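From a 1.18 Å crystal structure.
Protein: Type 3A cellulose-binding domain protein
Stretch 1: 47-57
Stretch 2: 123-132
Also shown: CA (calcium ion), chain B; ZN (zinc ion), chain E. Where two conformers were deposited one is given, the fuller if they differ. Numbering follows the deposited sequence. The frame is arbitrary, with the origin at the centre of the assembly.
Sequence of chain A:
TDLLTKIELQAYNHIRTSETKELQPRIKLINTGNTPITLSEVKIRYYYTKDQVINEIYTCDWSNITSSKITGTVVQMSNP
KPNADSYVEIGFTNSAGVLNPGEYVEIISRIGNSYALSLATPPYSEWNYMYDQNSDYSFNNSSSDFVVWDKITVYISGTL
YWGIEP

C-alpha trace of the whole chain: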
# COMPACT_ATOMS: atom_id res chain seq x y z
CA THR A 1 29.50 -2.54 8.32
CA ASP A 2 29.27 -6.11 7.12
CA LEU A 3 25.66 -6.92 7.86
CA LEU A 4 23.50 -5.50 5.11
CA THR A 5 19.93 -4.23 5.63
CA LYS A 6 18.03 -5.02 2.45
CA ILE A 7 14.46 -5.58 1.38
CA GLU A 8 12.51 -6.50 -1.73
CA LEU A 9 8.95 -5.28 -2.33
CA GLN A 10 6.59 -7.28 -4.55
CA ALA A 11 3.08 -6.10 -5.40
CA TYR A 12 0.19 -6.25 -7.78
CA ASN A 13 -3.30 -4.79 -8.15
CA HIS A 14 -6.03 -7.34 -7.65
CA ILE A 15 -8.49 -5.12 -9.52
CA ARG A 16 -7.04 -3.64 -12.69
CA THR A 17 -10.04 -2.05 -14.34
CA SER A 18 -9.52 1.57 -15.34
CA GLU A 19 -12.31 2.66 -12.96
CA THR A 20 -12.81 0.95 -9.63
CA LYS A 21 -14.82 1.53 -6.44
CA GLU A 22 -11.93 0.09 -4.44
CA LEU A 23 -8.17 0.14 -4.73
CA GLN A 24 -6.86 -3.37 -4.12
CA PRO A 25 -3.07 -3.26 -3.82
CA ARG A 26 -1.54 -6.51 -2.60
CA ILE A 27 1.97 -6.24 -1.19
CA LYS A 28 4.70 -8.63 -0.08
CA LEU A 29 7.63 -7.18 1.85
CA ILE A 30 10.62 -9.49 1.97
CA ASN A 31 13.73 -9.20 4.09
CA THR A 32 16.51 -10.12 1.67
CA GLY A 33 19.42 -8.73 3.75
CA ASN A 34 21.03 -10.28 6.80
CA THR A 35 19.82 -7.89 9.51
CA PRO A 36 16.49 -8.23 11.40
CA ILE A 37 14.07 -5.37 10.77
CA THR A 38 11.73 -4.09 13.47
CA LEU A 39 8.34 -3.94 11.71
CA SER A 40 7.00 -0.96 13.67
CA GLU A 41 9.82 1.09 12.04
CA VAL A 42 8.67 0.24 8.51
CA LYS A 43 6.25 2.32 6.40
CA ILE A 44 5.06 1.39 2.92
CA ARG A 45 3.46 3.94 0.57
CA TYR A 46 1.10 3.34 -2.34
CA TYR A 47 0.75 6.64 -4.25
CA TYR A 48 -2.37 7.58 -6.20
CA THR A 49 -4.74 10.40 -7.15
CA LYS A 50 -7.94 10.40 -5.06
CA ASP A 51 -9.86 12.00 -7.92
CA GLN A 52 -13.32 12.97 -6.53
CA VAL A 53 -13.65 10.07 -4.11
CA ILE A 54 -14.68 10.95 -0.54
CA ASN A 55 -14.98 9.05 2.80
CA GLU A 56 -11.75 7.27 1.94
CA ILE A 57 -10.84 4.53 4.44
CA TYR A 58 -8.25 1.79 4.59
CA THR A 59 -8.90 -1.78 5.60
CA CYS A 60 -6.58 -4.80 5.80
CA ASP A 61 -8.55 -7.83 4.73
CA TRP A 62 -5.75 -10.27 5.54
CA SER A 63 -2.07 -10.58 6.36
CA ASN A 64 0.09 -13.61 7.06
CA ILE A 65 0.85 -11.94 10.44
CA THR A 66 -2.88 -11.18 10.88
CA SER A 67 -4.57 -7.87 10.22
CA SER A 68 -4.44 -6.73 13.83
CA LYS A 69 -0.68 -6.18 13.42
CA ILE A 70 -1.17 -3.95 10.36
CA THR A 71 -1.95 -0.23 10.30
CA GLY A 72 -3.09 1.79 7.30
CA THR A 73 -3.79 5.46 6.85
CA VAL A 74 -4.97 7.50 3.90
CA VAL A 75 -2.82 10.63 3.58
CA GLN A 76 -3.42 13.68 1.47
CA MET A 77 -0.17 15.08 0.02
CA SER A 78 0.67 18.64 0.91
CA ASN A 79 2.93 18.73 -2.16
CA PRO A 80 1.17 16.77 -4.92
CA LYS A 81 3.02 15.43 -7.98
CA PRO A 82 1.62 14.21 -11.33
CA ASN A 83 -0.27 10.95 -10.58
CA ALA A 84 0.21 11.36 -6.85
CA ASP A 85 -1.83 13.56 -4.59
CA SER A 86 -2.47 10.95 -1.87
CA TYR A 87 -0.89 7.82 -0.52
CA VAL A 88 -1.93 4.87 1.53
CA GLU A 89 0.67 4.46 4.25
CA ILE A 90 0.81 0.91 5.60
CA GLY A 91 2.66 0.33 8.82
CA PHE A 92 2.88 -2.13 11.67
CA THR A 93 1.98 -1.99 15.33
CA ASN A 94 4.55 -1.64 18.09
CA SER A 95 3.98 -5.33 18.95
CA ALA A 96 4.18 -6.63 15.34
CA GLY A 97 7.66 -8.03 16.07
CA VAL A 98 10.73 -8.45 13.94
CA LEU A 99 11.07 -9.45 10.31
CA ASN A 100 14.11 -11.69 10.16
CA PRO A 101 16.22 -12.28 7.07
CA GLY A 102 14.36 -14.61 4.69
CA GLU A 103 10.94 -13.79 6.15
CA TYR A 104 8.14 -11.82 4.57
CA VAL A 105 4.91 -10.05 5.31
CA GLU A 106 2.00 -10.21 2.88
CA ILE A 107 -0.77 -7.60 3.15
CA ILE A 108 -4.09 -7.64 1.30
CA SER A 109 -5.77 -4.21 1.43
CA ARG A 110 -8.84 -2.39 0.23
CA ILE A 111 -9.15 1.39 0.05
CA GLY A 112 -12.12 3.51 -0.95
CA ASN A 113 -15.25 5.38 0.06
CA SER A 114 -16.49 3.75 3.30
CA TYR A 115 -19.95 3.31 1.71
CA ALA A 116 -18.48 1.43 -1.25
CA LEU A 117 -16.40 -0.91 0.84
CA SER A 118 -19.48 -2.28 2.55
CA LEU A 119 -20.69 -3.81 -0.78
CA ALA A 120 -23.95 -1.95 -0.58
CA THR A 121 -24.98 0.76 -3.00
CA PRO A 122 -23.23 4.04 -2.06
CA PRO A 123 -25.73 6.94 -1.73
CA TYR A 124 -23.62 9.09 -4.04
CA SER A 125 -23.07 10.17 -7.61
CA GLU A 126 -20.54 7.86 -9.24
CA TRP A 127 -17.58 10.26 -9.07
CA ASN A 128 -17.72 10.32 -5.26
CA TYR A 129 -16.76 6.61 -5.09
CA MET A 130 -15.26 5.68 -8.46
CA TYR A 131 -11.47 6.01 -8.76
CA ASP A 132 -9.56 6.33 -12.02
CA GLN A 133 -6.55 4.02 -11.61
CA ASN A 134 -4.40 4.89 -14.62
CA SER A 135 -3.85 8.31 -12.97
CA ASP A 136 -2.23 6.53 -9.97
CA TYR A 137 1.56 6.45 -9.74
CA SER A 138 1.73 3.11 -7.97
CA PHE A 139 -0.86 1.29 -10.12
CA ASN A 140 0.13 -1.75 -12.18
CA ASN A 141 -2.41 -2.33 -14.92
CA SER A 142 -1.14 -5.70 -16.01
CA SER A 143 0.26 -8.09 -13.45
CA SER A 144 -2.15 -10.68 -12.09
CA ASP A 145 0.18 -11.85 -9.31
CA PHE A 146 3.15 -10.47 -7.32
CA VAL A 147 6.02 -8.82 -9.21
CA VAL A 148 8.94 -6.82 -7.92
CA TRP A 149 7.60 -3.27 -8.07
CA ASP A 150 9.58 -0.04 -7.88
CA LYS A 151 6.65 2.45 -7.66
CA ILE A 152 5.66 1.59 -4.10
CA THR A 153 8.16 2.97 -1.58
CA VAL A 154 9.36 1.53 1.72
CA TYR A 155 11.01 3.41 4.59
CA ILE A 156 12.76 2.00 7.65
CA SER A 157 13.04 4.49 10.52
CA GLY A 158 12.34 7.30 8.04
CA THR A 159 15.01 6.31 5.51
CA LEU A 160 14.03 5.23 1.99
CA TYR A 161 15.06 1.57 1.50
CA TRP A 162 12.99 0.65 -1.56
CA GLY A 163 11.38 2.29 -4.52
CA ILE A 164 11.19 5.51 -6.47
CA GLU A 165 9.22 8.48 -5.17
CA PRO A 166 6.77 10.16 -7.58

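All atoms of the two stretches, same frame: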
# COMPACT_ATOMS: atom_id res chain seq x y z
N TYR A 47 1.09 5.28 -3.82
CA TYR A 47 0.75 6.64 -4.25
C TYR A 47 -0.33 6.63 -5.33
O TYR A 47 -0.30 5.79 -6.24
CB TYR A 47 1.97 7.31 -4.85
CG TYR A 47 3.06 7.60 -3.89
CD1 TYR A 47 3.02 8.74 -3.07
CD2 TYR A 47 4.14 6.72 -3.75
CE1 TYR A 47 4.06 9.04 -2.20
CE2 TYR A 47 5.16 6.99 -2.87
CZ TYR A 47 5.12 8.13 -2.09
OH TYR A 47 6.19 8.34 -1.23
N TYR A 48 -1.26 7.58 -5.25
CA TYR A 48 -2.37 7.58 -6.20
C TYR A 48 -2.97 8.99 -6.23
O TYR A 48 -2.58 9.88 -5.45
CB TYR A 48 -3.42 6.53 -5.78
CG TYR A 48 -4.18 6.83 -4.49
CD1 TYR A 48 -3.61 6.58 -3.23
CD2 TYR A 48 -5.48 7.31 -4.54
CE1 TYR A 48 -4.28 6.85 -2.07
CE2 TYR A 48 -6.19 7.55 -3.35
CZ TYR A 48 -5.57 7.30 -2.13
OH TYR A 48 -6.25 7.55 -0.97
N THR A 49 -3.91 9.18 -7.15
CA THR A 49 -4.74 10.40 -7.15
C THR A 49 -6.15 10.04 -6.71
O THR A 49 -6.79 9.17 -7.28
CB THR A 49 -4.75 11.03 -8.54
OG1 THR A 49 -5.01 10.01 -9.51
CG2 THR A 49 -3.41 11.76 -8.82
N LYS A 50 -6.61 10.71 -5.65
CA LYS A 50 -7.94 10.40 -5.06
C LYS A 50 -9.10 10.79 -5.96
O LYS A 50 -10.23 10.36 -5.72
CB LYS A 50 -8.08 11.05 -3.69
CG LYS A 50 -8.16 12.60 -3.79
CD LYS A 50 -8.27 13.26 -2.44
CE LYS A 50 -8.48 14.77 -2.53
NZ LYS A 50 -7.34 15.45 -3.17
N ASP A 51 -8.83 11.60 -6.99
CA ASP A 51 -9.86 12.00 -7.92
C ASP A 51 -10.97 12.69 -7.13
O ASP A 51 -10.66 13.60 -6.35
CB ASP A 51 -10.30 10.81 -8.78
CG ASP A 51 -9.10 10.03 -9.36
OD1 ASP A 51 -8.08 10.65 -9.77
OD2 ASP A 51 -9.18 8.80 -9.41
N GLN A 52 -12.25 12.34 -7.33
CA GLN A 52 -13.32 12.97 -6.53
C GLN A 52 -13.87 12.06 -5.44
O GLN A 52 -14.93 12.33 -4.89
CB GLN A 52 -14.42 13.45 -7.48
CG GLN A 52 -13.94 14.58 -8.39
CD GLN A 52 -15.03 15.07 -9.28
OE1 GLN A 52 -15.38 14.42 -10.30
NE2 GLN A 52 -15.63 16.18 -8.89
N VAL A 53 -13.16 10.99 -5.10
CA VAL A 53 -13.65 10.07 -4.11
C VAL A 53 -13.57 10.66 -2.72
O VAL A 53 -12.59 11.34 -2.39
CB VAL A 53 -12.85 8.73 -4.21
CG1 VAL A 53 -13.29 7.76 -3.12
CG2 VAL A 53 -13.08 8.12 -5.61
N ILE A 54 -14.61 10.45 -1.91
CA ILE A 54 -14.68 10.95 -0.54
C ILE A 54 -14.88 9.79 0.44
O ILE A 54 -15.11 8.64 0.02
CB ILE A 54 -15.80 12.02 -0.41
CG1 ILE A 54 -17.18 11.41 -0.71
CG2 ILE A 54 -15.45 13.24 -1.25
CD1 ILE A 54 -18.35 12.34 -0.36
N ASN A 55 -14.85 10.07 1.75
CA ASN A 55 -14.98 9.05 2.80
C ASN A 55 -13.92 7.96 2.67
O ASN A 55 -14.20 6.79 2.97
CB ASN A 55 -16.36 8.37 2.81
CG ASN A 55 -17.52 9.31 2.79
OD1 ASN A 55 -17.53 10.35 3.47
ND2 ASN A 55 -18.56 8.93 2.06
N GLU A 56 -12.73 8.32 2.22
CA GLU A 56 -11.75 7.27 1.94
C GLU A 56 -11.26 6.62 3.23
O GLU A 56 -10.81 7.31 4.13
CB GLU A 56 -10.58 7.84 1.20
CG GLU A 56 -10.88 8.38 -0.17
CD GLU A 56 -9.58 8.82 -0.81
OE1 GLU A 56 -9.16 9.99 -0.55
OE2 GLU A 56 -8.89 8.00 -1.47
N ILE A 57 -11.32 5.29 3.29
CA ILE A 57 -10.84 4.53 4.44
C ILE A 57 -9.94 3.42 3.93
O ILE A 57 -10.00 3.01 2.76
CB ILE A 57 -12.01 3.95 5.28
CG1 ILE A 57 -12.82 2.94 4.47
CG2 ILE A 57 -12.87 5.09 5.87
CD1 ILE A 57 -13.73 2.07 5.34
N PRO A 123 -24.67 5.95 -1.47
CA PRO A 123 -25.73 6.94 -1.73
C PRO A 123 -25.16 8.22 -2.37
O PRO A 123 -25.37 9.34 -1.87
CB PRO A 123 -26.27 7.20 -0.34
CG PRO A 123 -25.01 7.11 0.53
CD PRO A 123 -24.30 5.89 -0.04
N TYR A 124 -24.38 8.02 -3.43
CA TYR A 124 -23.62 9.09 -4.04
C TYR A 124 -23.67 9.02 -5.55
O TYR A 124 -23.82 7.94 -6.11
CB TYR A 124 -22.13 8.97 -3.62
CG TYR A 124 -21.88 9.26 -2.17
CD1 TYR A 124 -21.93 10.57 -1.67
CD2 TYR A 124 -21.62 8.23 -1.28
CE1 TYR A 124 -21.70 10.84 -0.33
CE2 TYR A 124 -21.42 8.51 0.07
CZ TYR A 124 -21.44 9.81 0.53
OH TYR A 124 -21.22 10.04 1.87
N SER A 125 -23.42 10.16 -6.20
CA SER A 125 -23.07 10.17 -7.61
C SER A 125 -21.77 9.37 -7.81
O SER A 125 -20.91 9.32 -6.92
CB SER A 125 -22.82 11.59 -8.08
OG SER A 125 -24.04 12.33 -8.07
N GLU A 126 -21.61 8.81 -8.99
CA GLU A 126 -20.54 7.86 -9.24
C GLU A 126 -19.17 8.41 -8.88
O GLU A 126 -18.32 7.69 -8.36
CB GLU A 126 -20.58 7.46 -10.75
CG GLU A 126 -19.43 6.62 -11.14
CD GLU A 126 -19.41 6.16 -12.58
OE1 GLU A 126 -20.48 5.98 -13.18
OE2 GLU A 126 -18.31 5.92 -13.14
N TRP A 127 -18.91 9.67 -9.25
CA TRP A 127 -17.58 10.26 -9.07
C TRP A 127 -17.16 10.35 -7.60
O TRP A 127 -15.96 10.45 -7.30
CB TRP A 127 -17.46 11.60 -9.77
CG TRP A 127 -18.46 12.58 -9.33
CD1 TRP A 127 -18.40 13.39 -8.22
CD2 TRP A 127 -19.71 12.87 -9.98
NE1 TRP A 127 -19.54 14.17 -8.16
CE2 TRP A 127 -20.35 13.88 -9.23
CE3 TRP A 127 -20.32 12.39 -11.14
CZ2 TRP A 127 -21.59 14.41 -9.61
CZ3 TRP A 127 -21.56 12.92 -11.52
CH2 TRP A 127 -22.17 13.92 -10.75
N ASN A 128 -18.10 10.27 -6.67
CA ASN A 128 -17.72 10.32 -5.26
C ASN A 128 -17.27 8.97 -4.70
O ASN A 128 -16.81 8.91 -3.54
CB ASN A 128 -18.85 10.93 -4.39
CG ASN A 128 -18.84 12.45 -4.41
OD1 ASN A 128 -17.78 13.12 -4.54
ND2 ASN A 128 -20.01 13.02 -4.33
N TYR A 129 -17.32 7.90 -5.52
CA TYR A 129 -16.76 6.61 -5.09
C TYR A 129 -15.94 5.92 -6.15
O TYR A 129 -15.23 4.94 -5.82
CB TYR A 129 -17.81 5.66 -4.48
CG TYR A 129 -18.93 5.30 -5.46
CD1 TYR A 129 -18.80 4.23 -6.33
CD2 TYR A 129 -20.12 6.04 -5.50
CE1 TYR A 129 -19.79 3.89 -7.19
CE2 TYR A 129 -21.14 5.70 -6.36
CZ TYR A 129 -20.97 4.61 -7.19
OH TYR A 129 -21.98 4.30 -8.06
N MET A 130 -16.00 6.37 -7.40
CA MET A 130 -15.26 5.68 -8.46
C MET A 130 -13.91 6.36 -8.67
O MET A 130 -13.84 7.54 -9.02
CB MET A 130 -16.07 5.73 -9.75
CG MET A 130 -15.60 4.74 -10.79
SD MET A 130 -16.03 3.01 -10.39
CE MET A 130 -17.72 2.97 -11.02
N TYR A 131 -12.83 5.60 -8.44
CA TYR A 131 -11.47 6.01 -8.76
C TYR A 131 -11.14 5.78 -10.21
O TYR A 131 -11.61 4.79 -10.81
CB TYR A 131 -10.51 5.17 -7.99
CG TYR A 131 -10.46 5.40 -6.49
CD1 TYR A 131 -9.94 6.57 -5.97
CD2 TYR A 131 -10.88 4.41 -5.62
CE1 TYR A 131 -9.83 6.75 -4.59
CE2 TYR A 131 -10.75 4.56 -4.26
CZ TYR A 131 -10.21 5.71 -3.75
OH TYR A 131 -10.09 5.86 -2.38
N ASP A 132 -10.25 6.62 -10.77
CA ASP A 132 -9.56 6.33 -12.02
C ASP A 132 -8.17 5.83 -11.67
O ASP A 132 -7.39 6.58 -11.06
CB ASP A 132 -9.48 7.61 -12.85
CG ASP A 132 -8.64 7.42 -14.07
OD1 ASP A 132 -7.40 7.63 -14.03
OD2 ASP A 132 -9.22 7.07 -15.11
CA CA B . -6.78 8.36 -9.60
ZN ZN E . -17.90 5.08 -14.81
O HOH W 1 -13.66 10.20 -8.71
O HOH W 2 -7.49 6.47 -8.16
O HOH W 3 -17.51 5.22 -16.79

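The centre of this contact is one aromatic ring and one methyl group. Tyr131 loses more surface to the other stretch than any other residue here, and Val53 comes next. Val53 is in the t rotamer, which brings CG2 over one face of the Tyr131 ring, 3.8 Å from the ring centroid and only 22° off the normal, a clear CH-pi contact; the closest atoms are Val53 CG2 and Tyr131 CD1, at 3.5 Å. The same methyl also packs on backbone, with Val53 CG2 lying 3.5 Å from Met130 O. One methyl thus packs on both the face of an aromatic ring and the neighbouring backbone. Tyr48 adds a second aromatic ring, its CE2 3.9 Å from Tyr131 CE1. The two ring planes are nearly perpendicular, at 87°, but the centroids are 6.0 Å apart and the arrangement is oblique.

Burying tyrosine rather than phenylalanine brings a hydroxyl into the interior, and here both hydroxyls are paid for by one carboxylate. Tyr131 OH donates to Glu56 OE2 at 2.6 Å, and Tyr48 OH donates to the same Glu56 OE2 at 2.7 Å. The CA-to-CB bond of Glu56 points sideways, yet the extended t setting of chi2 helps carry the acid to the two phenols, so one oxygen ties the aromatic pair together at its polar end.

Next to this core the backbones meet directly. A type II' turn from Lys50 to Val53, closed by Val53 N donating to Lys50 O at 3.1 Å, presents its end to the 3-10 segment 126-128. Just past the turn, Ile54 N donates to Asn128 O at 3.1 Å with an angle of 164°, and the same carbonyl receives a CA-H...O contact, Val53 CA to Asn128 O at 3.4 Å. A second such contact runs the other way, from Asn128 CA to Gln52 O at 3.5 Å, nearly linear at the hydrogen. Such close backbone approach fits the 4.2 Å between the CA atoms of Val53 and Asn128. Water 1 fills a gap that the main chains leave: it accepts from Gln52 N at 2.9 Å and donates to Trp127 O and Met130 O, each at 2.7 Å from the water oxygen.

Farther out, Tyr124 meets two consecutive residues. Ile54 CD1 packs 3.7 Å from Tyr124 CE1, while Asn55 ND2 donates to Tyr124 OH at 2.9 Å, so a single side chain serves both apolar and polar partners.

The other polar edge is organised by calcium. Thr49 binds it through O at 2.5 Å and OG1 at 2.4 Å, Asp51 through OD1 at 2.6 Å and OD2 at 2.5 Å, and Asp132 O from the second stretch at 2.4 Å; water 2 and ligands elsewhere in the structure complete the shell. Asp51 OD2 also accepts from Asp132 N at 2.8 Å and 162°. One carboxylate oxygen therefore serves metal and strand backbone together, joining the two stretches twice over.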